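Local coordinates for protein Cg3027-pa (Drosophila melanogaster, PDB 2VHH) that probably hydrolyses N-carbamoyl-beta-alanine and its 2-methyl homologue to the corresponding beta-amino acid, ammonium and carbon dioxide, the last step of pyrimidine degradation, at residues R71-G76 and L343-C348; A121-F126 and H165-R170; P257-G262 and I287-T292. All blocks are in the same frame, centred on the assembly; numbering follows the deposited sequence.

Interaction 1 of 3, residues R71-G76 and L343-C348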
ATOM      1  N   ARG C  71      14.728  10.368  41.578  1.00 35.39           N
ATOM      2  CA  ARG C  71      15.786   9.525  41.026  1.00 34.24           C
ATOM      3  C   ARG C  71      17.029  10.371  40.757  1.00 33.63           C
ATOM      4  O   ARG C  71      17.315  10.742  39.615  1.00 33.71           O
ATOM      5  CB  ARG C  71      15.294   8.808  39.760  1.00 34.24           C
ATOM      6  CG  ARG C  71      14.741   7.401  40.013  1.00 33.83           C
ATOM      7  CD  ARG C  71      13.472   7.078  39.200  1.00 33.23           C
ATOM      8  NE  ARG C  71      13.382   7.790  37.919  1.00 32.76           N
ATOM      9  CZ  ARG C  71      13.848   7.347  36.753  1.00 31.75           C
ATOM     10  NH1 ARG C  71      14.468   6.175  36.647  1.00 32.18           N
ATOM     11  NH2 ARG C  71      13.702   8.095  35.680  1.00 31.20           N
ATOM     12  N   ILE C  72      17.761  10.694  41.819  1.00 32.91           N
ATOM     13  CA  ILE C  72      18.880  11.632  41.706  1.00 32.15           C
ATOM     14  C   ILE C  72      20.176  10.916  41.368  1.00 31.73           C
ATOM     15  O   ILE C  72      20.504   9.880  41.942  1.00 31.65           O
ATOM     16  CB  ILE C  72      18.990  12.589  42.916  1.00 32.13           C
ATOM     17  CG1 ILE C  72      17.745  13.484  42.962  1.00 32.19           C
ATOM     18  CG2 ILE C  72      20.239  13.461  42.810  1.00 31.42           C
ATOM     19  CD1 ILE C  72      17.457  14.141  44.310  1.00 33.48           C
ATOM     20  N   VAL C  73      20.886  11.484  40.397  1.00 31.26           N
ATOM     21  CA  VAL C  73      22.024  10.848  39.753  1.00 30.69           C
ATOM     22  C   VAL C  73      23.092  11.900  39.486  1.00 30.47           C
ATOM     23  O   VAL C  73      22.773  13.042  39.157  1.00 30.65           O
ATOM     24  CB  VAL C  73      21.562  10.102  38.448  1.00 30.66           C
ATOM     25  CG1 VAL C  73      22.581  10.172  37.320  1.00 30.53           C
ATOM     26  CG2 VAL C  73      21.215   8.660  38.760  1.00 30.38           C
ATOM     27  N   ARG C  74      24.354  11.517  39.647  1.00 30.07           N
ATOM     28  CA  ARG C  74      25.479  12.422  39.450  1.00 29.83           C
ATOM     29  C   ARG C  74      26.340  11.951  38.274  1.00 29.55           C
ATOM     30  O   ARG C  74      26.832  10.823  38.287  1.00 29.49           O
ATOM     31  CB  ARG C  74      26.309  12.433  40.734  1.00 29.88           C
ATOM     32  CG  ARG C  74      26.702  13.804  41.230  1.00 30.15           C
ATOM     33  CD  ARG C  74      26.260  13.976  42.679  1.00 30.80           C
ATOM     34  NE  ARG C  74      27.141  14.863  43.429  1.00 31.36           N
ATOM     35  CZ  ARG C  74      26.760  15.609  44.462  1.00 31.78           C
ATOM     36  NH1 ARG C  74      27.648  16.381  45.079  1.00 31.89           N
ATOM     37  NH2 ARG C  74      25.498  15.595  44.882  1.00 31.07           N
ATOM     38  N   VAL C  75      26.513  12.797  37.260  1.00 29.15           N
ATOM     39  CA  VAL C  75      27.342  12.434  36.116  1.00 28.93           C
ATOM     40  C   VAL C  75      28.604  13.292  36.045  1.00 28.87           C
ATOM     41  O   VAL C  75      28.573  14.487  36.341  1.00 28.82           O
ATOM     42  CB  VAL C  75      26.548  12.432  34.762  1.00 28.96           C
ATOM     43  CG1 VAL C  75      25.110  11.976  34.971  1.00 28.28           C
ATOM     44  CG2 VAL C  75      26.582  13.786  34.072  1.00 29.20           C
ATOM     45  N   GLY C  76      29.716  12.660  35.682  1.00 28.77           N
ATOM     46  CA  GLY C  76      30.992  13.344  35.526  1.00 28.69           C
ATOM     47  C   GLY C  76      31.437  13.268  34.080  1.00 28.90           C
ATOM     48  O   GLY C  76      31.639  12.176  33.531  1.00 29.12           O
ATOM     49  N   LEU C 343      21.426  15.531  38.824  1.00 28.94           N
ATOM     50  CA  LEU C 343      20.149  15.654  38.136  1.00 28.97           C
ATOM     51  C   LEU C 343      19.109  14.665  38.663  1.00 29.06           C
ATOM     52  O   LEU C 343      19.462  13.598  39.161  1.00 28.97           O
ATOM     53  CB  LEU C 343      20.347  15.522  36.613  1.00 28.93           C
ATOM     54  CG  LEU C 343      20.932  14.240  36.012  1.00 28.16           C
ATOM     55  CD1 LEU C 343      19.823  13.279  35.654  1.00 28.45           C
ATOM     56  CD2 LEU C 343      21.732  14.558  34.779  1.00 27.71           C
ATOM     57  N   ASP C 344      17.835  15.041  38.569  1.00 29.20           N
ATOM     58  CA  ASP C 344      16.742  14.131  38.897  1.00 29.38           C
ATOM     59  C   ASP C 344      16.158  13.630  37.591  1.00 29.24           C
ATOM     60  O   ASP C 344      15.556  14.395  36.832  1.00 29.40           O
ATOM     61  CB  ASP C 344      15.674  14.828  39.743  1.00 29.52           C
ATOM     62  CG  ASP C 344      14.669  13.858  40.367  1.00 29.95           C
ATOM     63  OD1 ASP C 344      14.674  12.644  40.053  1.00 29.37           O
ATOM     64  OD2 ASP C 344      13.853  14.335  41.187  1.00 31.18           O
ATOM     65  N   LEU C 345      16.352  12.343  37.333  1.00 29.02           N
ATOM     66  CA  LEU C 345      15.949  11.734  36.079  1.00 29.12           C
ATOM     67  C   LEU C 345      14.440  11.813  35.840  1.00 29.30           C
ATOM     68  O   LEU C 345      13.950  11.506  34.748  1.00 29.51           O
ATOM     69  CB  LEU C 345      16.423  10.282  36.020  1.00 29.20           C
ATOM     70  CG  LEU C 345      17.900  10.026  35.696  1.00 29.37           C
ATOM     71  CD1 LEU C 345      18.344   8.658  36.217  1.00 29.36           C
ATOM     72  CD2 LEU C 345      18.166  10.150  34.194  1.00 29.04           C
ATOM     73  N   ASN C 346      13.707  12.235  36.862  1.00 29.30           N
ATOM     74  CA  ASN C 346      12.264  12.351  36.766  1.00 29.18           C
ATOM     75  C   ASN C 346      11.809  13.533  35.930  1.00 29.02           C
ATOM     76  O   ASN C 346      10.648  13.581  35.517  1.00 29.39           O
ATOM     77  CB  ASN C 346      11.632  12.387  38.155  1.00 29.29           C
ATOM     78  CG  ASN C 346      11.710  11.053  38.847  1.00 30.13           C
ATOM     79  OD1 ASN C 346      12.120  10.057  38.245  1.00 30.64           O
ATOM     80  ND2 ASN C 346      11.322  11.017  40.119  1.00 31.00           N
ATOM     81  N   LEU C 347      12.714  14.470  35.662  1.00 28.47           N
ATOM     82  CA  LEU C 347      12.374  15.625  34.841  1.00 28.15           C
ATOM     83  C   LEU C 347      11.944  15.221  33.440  1.00 28.38           C
ATOM     84  O   LEU C 347      11.120  15.894  32.829  1.00 28.35           O
ATOM     85  CB  LEU C 347      13.531  16.624  34.766  1.00 28.11           C
ATOM     86  CG  LEU C 347      13.204  18.010  34.188  1.00 27.88           C
ATOM     87  CD1 LEU C 347      12.234  18.784  35.093  1.00 27.82           C
ATOM     88  CD2 LEU C 347      14.461  18.816  33.934  1.00 27.89           C
ATOM     89  N   CYS C 348      12.489  14.116  32.943  1.00 28.72           N
ATOM     90  CA  CYS C 348      12.207  13.663  31.586  1.00 28.99           C
ATOM     91  C   CYS C 348      10.725  13.415  31.362  1.00 29.07           C
ATOM     92  O   CYS C 348      10.138  13.986  30.439  1.00 29.11           O
ATOM     93  CB  CYS C 348      13.028  12.433  31.249  1.00 29.10           C
ATOM     94  SG  CYS C 348      14.783  12.750  31.428  1.00 30.12           S
TER
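V73 and L343 form a hydrogen-bonded antiparallel pair, and I72 lies against D344 as the following non-hydrogen-bonded pair. The backbone evidence is reciprocal: V73 N donates to L343 O and L343 N to V73 O, each at 2.8 Å. One step further, past the last ladder pair, L345 N reaches R71 O at 2.9 Å, which carries the pairing into the type I turn from D344 to L347.

Polar side chains extend the contact beyond the strand ends. D344 has its CG anti to the backbone N (chi1 -167°), and OD1 accepts R71 N at 2.7 Å from above the carboxylate plane. The same oxygen takes a weak capping bond from N346 N, so one carboxylate oxygen takes an N-H from each segment in the turn that leads into the helix. R71, bent at chi2 and chi3, crosses N346 at about a right angle and brings NE to N346 OD1 at 2.6 Å. That bond is straight (168° at the hydrogen), and the guanidinium and amide planes lie 15° apart. L345 CB lies over one guanidinium face, while R71 NH2 forms a salt bridge with E252.

Apolar contacts line the face carrying V73 and L343: V73 CG2 meets L345 CD1 at 3.8 Å, and V75 CG1 approaches L343 CD2 at 4.3 Å.

The pairing places strand 337-344 beside strand 72-79, whose other edge bonds to strand 115-118. L343 also packs on F283 of strand 283-295, which belongs to the second sheet, and the turn leads on to helix 347-355.

Interaction 2 of 3, residues A121-F126 and H165-R170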
ATOM      1  N   ALA C 121      37.598   8.909  21.433  1.00 29.04           N
ATOM      2  CA  ALA C 121      38.936   8.351  21.225  1.00 28.91           C
ATOM      3  C   ALA C 121      39.937   8.914  22.232  1.00 28.92           C
ATOM      4  O   ALA C 121      40.993   9.408  21.865  1.00 28.73           O
ATOM      5  CB  ALA C 121      39.394   8.581  19.781  1.00 28.64           C
ATOM      6  N   TRP C 122      39.582   8.812  23.508  1.00 29.32           N
ATOM      7  CA  TRP C 122      40.250   9.543  24.588  1.00 29.91           C
ATOM      8  C   TRP C 122      41.672   9.070  24.828  1.00 30.48           C
ATOM      9  O   TRP C 122      42.504   9.775  25.406  1.00 30.51           O
ATOM     10  CB  TRP C 122      39.432   9.410  25.876  1.00 29.55           C
ATOM     11  CG  TRP C 122      39.436   8.035  26.498  1.00 29.20           C
ATOM     12  CD1 TRP C 122      38.697   6.952  26.110  1.00 28.89           C
ATOM     13  CD2 TRP C 122      40.200   7.610  27.633  1.00 29.34           C
ATOM     14  NE1 TRP C 122      38.957   5.879  26.927  1.00 28.61           N
ATOM     15  CE2 TRP C 122      39.879   6.254  27.870  1.00 29.22           C
ATOM     16  CE3 TRP C 122      41.140   8.240  28.466  1.00 29.05           C
ATOM     17  CZ2 TRP C 122      40.457   5.520  28.912  1.00 28.95           C
ATOM     18  CZ3 TRP C 122      41.715   7.507  29.496  1.00 28.63           C
ATOM     19  CH2 TRP C 122      41.371   6.161  29.708  1.00 28.81           C
ATOM     20  N   THR C 123      41.922   7.868  24.334  1.00 31.18           N
ATOM     21  CA  THR C 123      43.095   7.092  24.612  1.00 31.79           C
ATOM     22  C   THR C 123      44.298   7.511  23.749  1.00 32.30           C
ATOM     23  O   THR C 123      45.443   7.133  24.035  1.00 32.57           O
ATOM     24  CB  THR C 123      42.712   5.621  24.395  1.00 31.63           C
ATOM     25  OG1 THR C 123      43.507   4.791  25.230  1.00 32.97           O
ATOM     26  CG2 THR C 123      42.830   5.190  22.927  1.00 31.81           C
ATOM     27  N   MET C 124      44.034   8.322  22.719  1.00 32.79           N
ATOM     28  CA  MET C 124      45.006   8.610  21.658  1.00 33.38           C
ATOM     29  C   MET C 124      44.999  10.077  21.211  1.00 34.00           C
ATOM     30  O   MET C 124      44.037  10.802  21.468  1.00 33.62           O
ATOM     31  CB  MET C 124      44.722   7.712  20.443  1.00 33.21           C
ATOM     32  CG  MET C 124      43.335   7.914  19.791  1.00 33.71           C
ATOM     33  SD  MET C 124      42.921   6.750  18.462  1.00 33.19           S
ATOM     34  CE  MET C 124      44.107   7.218  17.203  1.00 33.22           C
ATOM     35  N   PRO C 125      46.081  10.524  20.549  1.00 34.88           N
ATOM     36  CA  PRO C 125      45.963  11.760  19.769  1.00 35.71           C
ATOM     37  C   PRO C 125      45.018  11.534  18.593  1.00 36.47           C
ATOM     38  O   PRO C 125      44.933  10.417  18.085  1.00 36.45           O
ATOM     39  CB  PRO C 125      47.385  11.993  19.249  1.00 35.76           C
ATOM     40  CG  PRO C 125      48.053  10.630  19.306  1.00 35.45           C
ATOM     41  CD  PRO C 125      47.442   9.955  20.500  1.00 34.82           C
ATOM     42  N   PHE C 126      44.314  12.578  18.170  1.00 37.50           N
ATOM     43  CA  PHE C 126      43.320  12.448  17.112  1.00 38.66           C
ATOM     44  C   PHE C 126      44.014  12.431  15.754  1.00 39.44           C
ATOM     45  O   PHE C 126      43.935  13.393  14.987  1.00 39.70           O
ATOM     46  CB  PHE C 126      42.294  13.587  17.208  1.00 38.62           C
ATOM     47  CG  PHE C 126      40.915  13.226  16.693  1.00 38.87           C
ATOM     48  CD1 PHE C 126      40.074  12.392  17.431  1.00 38.48           C
ATOM     49  CD2 PHE C 126      40.452  13.745  15.480  1.00 38.89           C
ATOM     50  CE1 PHE C 126      38.805  12.069  16.961  1.00 38.88           C
ATOM     51  CE2 PHE C 126      39.182  13.434  15.003  1.00 38.57           C
ATOM     52  CZ  PHE C 126      38.355  12.594  15.746  1.00 38.87           C
ATOM     53  N   HIS C 165      33.350   4.966  27.992  1.00 26.35           N
ATOM     54  CA  HIS C 165      34.529   5.479  27.304  1.00 27.03           C
ATOM     55  C   HIS C 165      34.521   5.205  25.806  1.00 27.59           C
ATOM     56  O   HIS C 165      33.920   4.238  25.341  1.00 27.58           O
ATOM     57  CB  HIS C 165      35.818   4.980  27.958  1.00 26.96           C
ATOM     58  CG  HIS C 165      36.066   3.513  27.794  1.00 26.67           C
ATOM     59  ND1 HIS C 165      37.215   3.017  27.218  1.00 26.18           N
ATOM     60  CD2 HIS C 165      35.332   2.436  28.156  1.00 26.21           C
ATOM     61  CE1 HIS C 165      37.171   1.699  27.223  1.00 26.40           C
ATOM     62  NE2 HIS C 165      36.039   1.321  27.787  1.00 26.20           N
ATOM     63  N   SER C 166      35.184   6.082  25.064  1.00 28.27           N
ATOM     64  CA  SER C 166      35.201   6.020  23.614  1.00 29.04           C
ATOM     65  C   SER C 166      36.618   5.699  23.117  1.00 29.44           C
ATOM     66  O   SER C 166      37.571   6.414  23.433  1.00 29.43           O
ATOM     67  CB  SER C 166      34.691   7.346  23.042  1.00 28.98           C
ATOM     68  OG  SER C 166      34.667   7.352  21.620  1.00 30.01           O
ATOM     69  N   ILE C 167      36.741   4.613  22.352  1.00 29.97           N
ATOM     70  CA  ILE C 167      38.029   4.125  21.853  1.00 30.52           C
ATOM     71  C   ILE C 167      37.956   3.664  20.398  1.00 30.84           C
ATOM     72  O   ILE C 167      36.875   3.393  19.879  1.00 31.10           O
ATOM     73  CB  ILE C 167      38.551   2.897  22.671  1.00 30.62           C
ATOM     74  CG1 ILE C 167      37.515   1.768  22.678  1.00 30.41           C
ATOM     75  CG2 ILE C 167      38.971   3.292  24.083  1.00 30.79           C
ATOM     76  CD1 ILE C 167      38.119   0.408  22.441  1.00 30.12           C
ATOM     77  N   LEU C 168      39.120   3.571  19.756  1.00 31.20           N
ATOM     78  CA  LEU C 168      39.273   2.819  18.513  1.00 31.61           C
ATOM     79  C   LEU C 168      39.191   1.338  18.810  1.00 31.76           C
ATOM     80  O   LEU C 168      40.023   0.800  19.541  1.00 31.88           O
ATOM     81  CB  LEU C 168      40.636   3.078  17.866  1.00 31.71           C
ATOM     82  CG  LEU C 168      40.790   3.919  16.598  1.00 32.57           C
ATOM     83  CD1 LEU C 168      41.907   3.286  15.789  1.00 32.48           C
ATOM     84  CD2 LEU C 168      39.506   4.027  15.763  1.00 32.07           C
ATOM     85  N   GLU C 169      38.204   0.669  18.243  1.00 32.01           N
ATOM     86  CA  GLU C 169      38.081  -0.764  18.447  1.00 32.52           C
ATOM     87  C   GLU C 169      38.698  -1.522  17.286  1.00 32.88           C
ATOM     88  O   GLU C 169      38.593  -1.102  16.136  1.00 32.87           O
ATOM     89  CB  GLU C 169      36.617  -1.155  18.604  1.00 32.40           C
ATOM     90  CG  GLU C 169      36.389  -2.612  18.894  1.00 32.40           C
ATOM     91  CD  GLU C 169      34.944  -3.007  18.712  1.00 33.27           C
ATOM     92  OE1 GLU C 169      34.122  -2.113  18.389  1.00 33.91           O
ATOM     93  OE2 GLU C 169      34.630  -4.207  18.890  1.00 32.76           O
ATOM     94  N   ARG C 170      39.363  -2.627  17.601  1.00 33.44           N
ATOM     95  CA  ARG C 170      39.727  -3.620  16.595  1.00 33.87           C
ATOM     96  C   ARG C 170      38.916  -4.883  16.840  1.00 34.42           C
ATOM     97  O   ARG C 170      38.961  -5.461  17.927  1.00 34.52           O
ATOM     98  CB  ARG C 170      41.220  -3.941  16.595  1.00 33.53           C
ATOM     99  CG  ARG C 170      41.630  -4.780  15.399  1.00 33.21           C
ATOM    100  CD  ARG C 170      43.111  -5.110  15.382  1.00 33.04           C
ATOM    101  NE  ARG C 170      43.997  -3.976  15.074  1.00 32.47           N
ATOM    102  CZ  ARG C 170      44.233  -3.481  13.856  1.00 32.17           C
ATOM    103  NH1 ARG C 170      43.630  -3.973  12.782  1.00 31.86           N
ATOM    104  NH2 ARG C 170      45.073  -2.468  13.712  1.00 32.40           N
TER
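W122 and H165 each turn their CG between the backbone N and the carbonyl carbon (chi1 70° and 69°), and this swings the two rings toward one another until they meet at their rims. W122 NE1 points at H165 ND1 in a weak hydrogen bond of 3.4 Å, lying near the plane of both rings. The planes stand at 78° with centroids 5.5 Å apart, yet neither ring lies over the face of the other, so the pair is not a T-shaped stack.

S166 O grips the same tryptophan a second time. It accepts W122 N at 3.1 Å, nearly along its carbonyl axis, and also sits at the indole rim, 3.0 Å from W122 CD1. The side chain of the same serine takes part too: S166 OG receives a weak bond from A121 N at 3.3 Å.

Residues A121 to M124 make a type I turn in the loop after strand 115-118. Strand 162-171 runs parallel beside that strand, and helix 147-158 joins the two in a beta-alpha-beta crossover; the contact therefore ties the loop to the next strand of the sheet.

Apolar groups fill in along the strand. I167 CG2 comes obliquely to the indole, 3.8 Å from W122 NE1, and M124 reaches across with SD, 4.0 Å from L168 CG. W122 also packs on I97 and V101 of helix 90-110, and H165 on L152 of helix 147-158, with a weak hydrogen bond between its NE2 and T149. At the far end of the strand segment, R170 forms a salt bridge with D353 of a neighbouring subunit.

Interaction 3 of 3, residues P257-G262 and I287-T292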
ATOM      1  N   PRO C 257      30.334  12.141  23.250  1.00 24.42           N
ATOM      2  CA  PRO C 257      31.785  12.305  23.179  1.00 25.09           C
ATOM      3  C   PRO C 257      32.175  12.833  21.809  1.00 26.02           C
ATOM      4  O   PRO C 257      31.676  12.333  20.803  1.00 25.92           O
ATOM      5  CB  PRO C 257      32.310  10.878  23.355  1.00 24.91           C
ATOM      6  CG  PRO C 257      31.223  10.135  23.988  1.00 24.68           C
ATOM      7  CD  PRO C 257      29.954  10.740  23.492  1.00 24.30           C
ATOM      8  N   SER C 258      33.043  13.839  21.770  1.00 27.24           N
ATOM      9  CA  SER C 258      33.376  14.502  20.513  1.00 28.80           C
ATOM     10  C   SER C 258      34.837  14.870  20.438  1.00 29.83           C
ATOM     11  O   SER C 258      35.556  14.823  21.441  1.00 30.19           O
ATOM     12  CB  SER C 258      32.565  15.797  20.335  1.00 28.62           C
ATOM     13  OG  SER C 258      31.172  15.578  20.332  1.00 29.22           O
ATOM     14  N   ALA C 259      35.258  15.252  19.233  1.00 31.09           N
ATOM     15  CA  ALA C 259      36.523  15.924  19.022  1.00 32.38           C
ATOM     16  C   ALA C 259      36.354  16.858  17.844  1.00 33.48           C
ATOM     17  O   ALA C 259      36.480  16.431  16.706  1.00 33.88           O
ATOM     18  CB  ALA C 259      37.633  14.925  18.758  1.00 32.12           C
ATOM     19  N   THR C 260      36.039  18.123  18.104  1.00 34.89           N
ATOM     20  CA  THR C 260      35.992  19.126  17.031  1.00 36.31           C
ATOM     21  C   THR C 260      36.888  20.324  17.271  1.00 37.33           C
ATOM     22  O   THR C 260      36.969  20.825  18.399  1.00 37.40           O
ATOM     23  CB  THR C 260      34.573  19.681  16.742  1.00 36.39           C
ATOM     24  OG1 THR C 260      33.704  19.446  17.857  1.00 36.15           O
ATOM     25  CG2 THR C 260      33.988  19.053  15.473  1.00 37.16           C
ATOM     26  N   ILE C 261      37.574  20.741  16.198  1.00 38.60           N
ATOM     27  CA  ILE C 261      38.148  22.098  16.037  1.00 39.90           C
ATOM     28  C   ILE C 261      37.145  22.750  15.068  1.00 40.63           C
ATOM     29  O   ILE C 261      36.626  22.048  14.213  1.00 40.96           O
ATOM     30  CB  ILE C 261      39.609  22.065  15.511  1.00 39.76           C
ATOM     31  CG1 ILE C 261      39.666  21.904  13.990  1.00 40.38           C
ATOM     32  CG2 ILE C 261      40.400  20.949  16.195  1.00 39.46           C
ATOM     33  CD1 ILE C 261      40.953  22.464  13.348  1.00 40.61           C
ATOM     34  N   GLY C 262      36.874  24.050  15.060  1.00 41.44           N
ATOM     35  CA  GLY C 262      37.689  25.149  14.606  1.00 42.55           C
ATOM     36  C   GLY C 262      36.636  26.239  14.406  1.00 43.23           C
ATOM     37  O   GLY C 262      35.601  26.222  15.074  1.00 43.35           O
ATOM     38  N   ILE C 287      30.670  16.280  25.301  1.00 24.96           N
ATOM     39  CA  ILE C 287      32.035  16.443  25.809  1.00 25.24           C
ATOM     40  C   ILE C 287      33.005  16.602  24.640  1.00 25.72           C
ATOM     41  O   ILE C 287      32.991  15.795  23.704  1.00 26.16           O
ATOM     42  CB  ILE C 287      32.466  15.223  26.640  1.00 25.12           C
ATOM     43  CG1 ILE C 287      31.345  14.798  27.585  1.00 25.00           C
ATOM     44  CG2 ILE C 287      33.754  15.510  27.388  1.00 24.94           C
ATOM     45  CD1 ILE C 287      31.433  13.353  28.021  1.00 24.91           C
ATOM     46  N   ASN C 288      33.846  17.626  24.690  1.00 26.06           N
ATOM     47  CA  ASN C 288      34.844  17.814  23.655  1.00 26.62           C
ATOM     48  C   ASN C 288      36.269  17.801  24.187  1.00 27.43           C
ATOM     49  O   ASN C 288      36.541  18.269  25.289  1.00 27.63           O
ATOM     50  CB  ASN C 288      34.592  19.096  22.863  1.00 26.32           C
ATOM     51  CG  ASN C 288      35.435  19.177  21.595  1.00 26.12           C
ATOM     52  OD1 ASN C 288      35.832  18.153  21.035  1.00 26.33           O
ATOM     53  ND2 ASN C 288      35.719  20.391  21.143  1.00 25.00           N
ATOM     54  N   ARG C 289      37.166  17.251  23.377  1.00 28.27           N
ATOM     55  CA  ARG C 289      38.610  17.263  23.601  1.00 28.89           C
ATOM     56  C   ARG C 289      39.128  18.692  23.775  1.00 29.48           C
ATOM     57  O   ARG C 289      38.450  19.659  23.417  1.00 29.62           O
ATOM     58  CB  ARG C 289      39.264  16.581  22.395  1.00 29.10           C
ATOM     59  CG  ARG C 289      40.751  16.390  22.405  1.00 28.55           C
ATOM     60  CD  ARG C 289      41.149  15.677  21.133  1.00 28.18           C
ATOM     61  NE  ARG C 289      40.763  14.268  21.171  1.00 28.67           N
ATOM     62  CZ  ARG C 289      41.611  13.253  21.319  1.00 27.90           C
ATOM     63  NH1 ARG C 289      42.915  13.482  21.436  1.00 27.32           N
ATOM     64  NH2 ARG C 289      41.154  12.009  21.339  1.00 26.77           N
ATOM     65  N   VAL C 290      40.331  18.826  24.323  1.00 30.18           N
ATOM     66  CA  VAL C 290      40.910  20.140  24.542  1.00 30.65           C
ATOM     67  C   VAL C 290      42.377  20.165  24.115  1.00 31.42           C
ATOM     68  O   VAL C 290      43.035  19.127  24.077  1.00 31.47           O
ATOM     69  CB  VAL C 290      40.690  20.575  26.010  1.00 30.52           C
ATOM     70  CG1 VAL C 290      41.972  20.540  26.838  1.00 30.54           C
ATOM     71  CG2 VAL C 290      40.050  21.932  26.047  1.00 30.64           C
ATOM     72  N   GLY C 291      42.876  21.345  23.758  1.00 32.35           N
ATOM     73  CA  GLY C 291      44.289  21.519  23.431  1.00 33.36           C
ATOM     74  C   GLY C 291      44.585  21.337  21.963  1.00 34.28           C
ATOM     75  O   GLY C 291      43.720  20.939  21.192  1.00 34.45           O
ATOM     76  N   THR C 292      45.813  21.645  21.569  1.00 35.21           N
ATOM     77  CA  THR C 292      46.235  21.457  20.187  1.00 36.15           C
ATOM     78  C   THR C 292      47.288  20.344  20.095  1.00 36.76           C
ATOM     79  O   THR C 292      48.063  20.140  21.025  1.00 36.75           O
ATOM     80  CB  THR C 292      46.690  22.794  19.525  1.00 36.21           C
ATOM     81  OG1 THR C 292      47.377  22.517  18.297  1.00 36.55           O
ATOM     82  CG2 THR C 292      47.602  23.609  20.453  1.00 36.25           C
TER
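N288 turns its side-chain amide across the backbone of T260, and both ends of that amide are used. With CG anti to its own backbone N (chi1 -168°), the group reaches past the strand pairing. OD1 accepts T260 N at 2.9 Å, the donor tilted 30° from the carbonyl plane. ND2 donates to T260 O at 3.0 Å, and this second bond is the better aligned: it is 166° at the hydrogen, close to the amide plane, and falls on a lone pair of the oxygen. The two bonds together fix the amide's rotation and do for T260 what a neighbouring strand would. The T260 side chain itself crosses that of N288 at about a right angle, with OG1 4.0 Å from ND2.

R289 leaves in another direction. It is extended to CD, then bends at chi3, passing NE 4.0 Å from A259 CB in an oblique approach; its NH1 forms a salt bridge with E293.

Behind these side chains the strands run parallel. P257 pairs with I287 at a CA-CA distance of 4.9 Å, and S258 N makes a weak bond to I287 O.

Helix 266-280 links the two strands, and its W269 packs on S258, T260 and N288. This is a beta-alpha-beta crossover in the second sheet of the alpha-beta-beta-alpha sandwich characteristic of the carbon-nitrogen hydrolase (nitrilase) superfamily.

In the fold
From the N terminus, interaction 1 opens first, on strand 72-79, and closes last, 267 residues later; interactions 2 and 3 both fall within that span. Interaction 2 closes a short loop from 121-126 to strand 162-171 before interaction 3 opens, so these two follow in series and none cross. Interactions 1 and 2 both reach the first sheet but lie on opposite sides of the chain's centre, their centres about 27 Å apart. Interaction 3 lies at the end of two parallel strands of the second sheet. It touches interaction 2 directly: R289 NH1 lies 2.9 Å from M124 O, a probable hydrogen bond, and F126 packs on A259, tying the loop after strand 115-118 to the ends of strands 253-258 and 283-295.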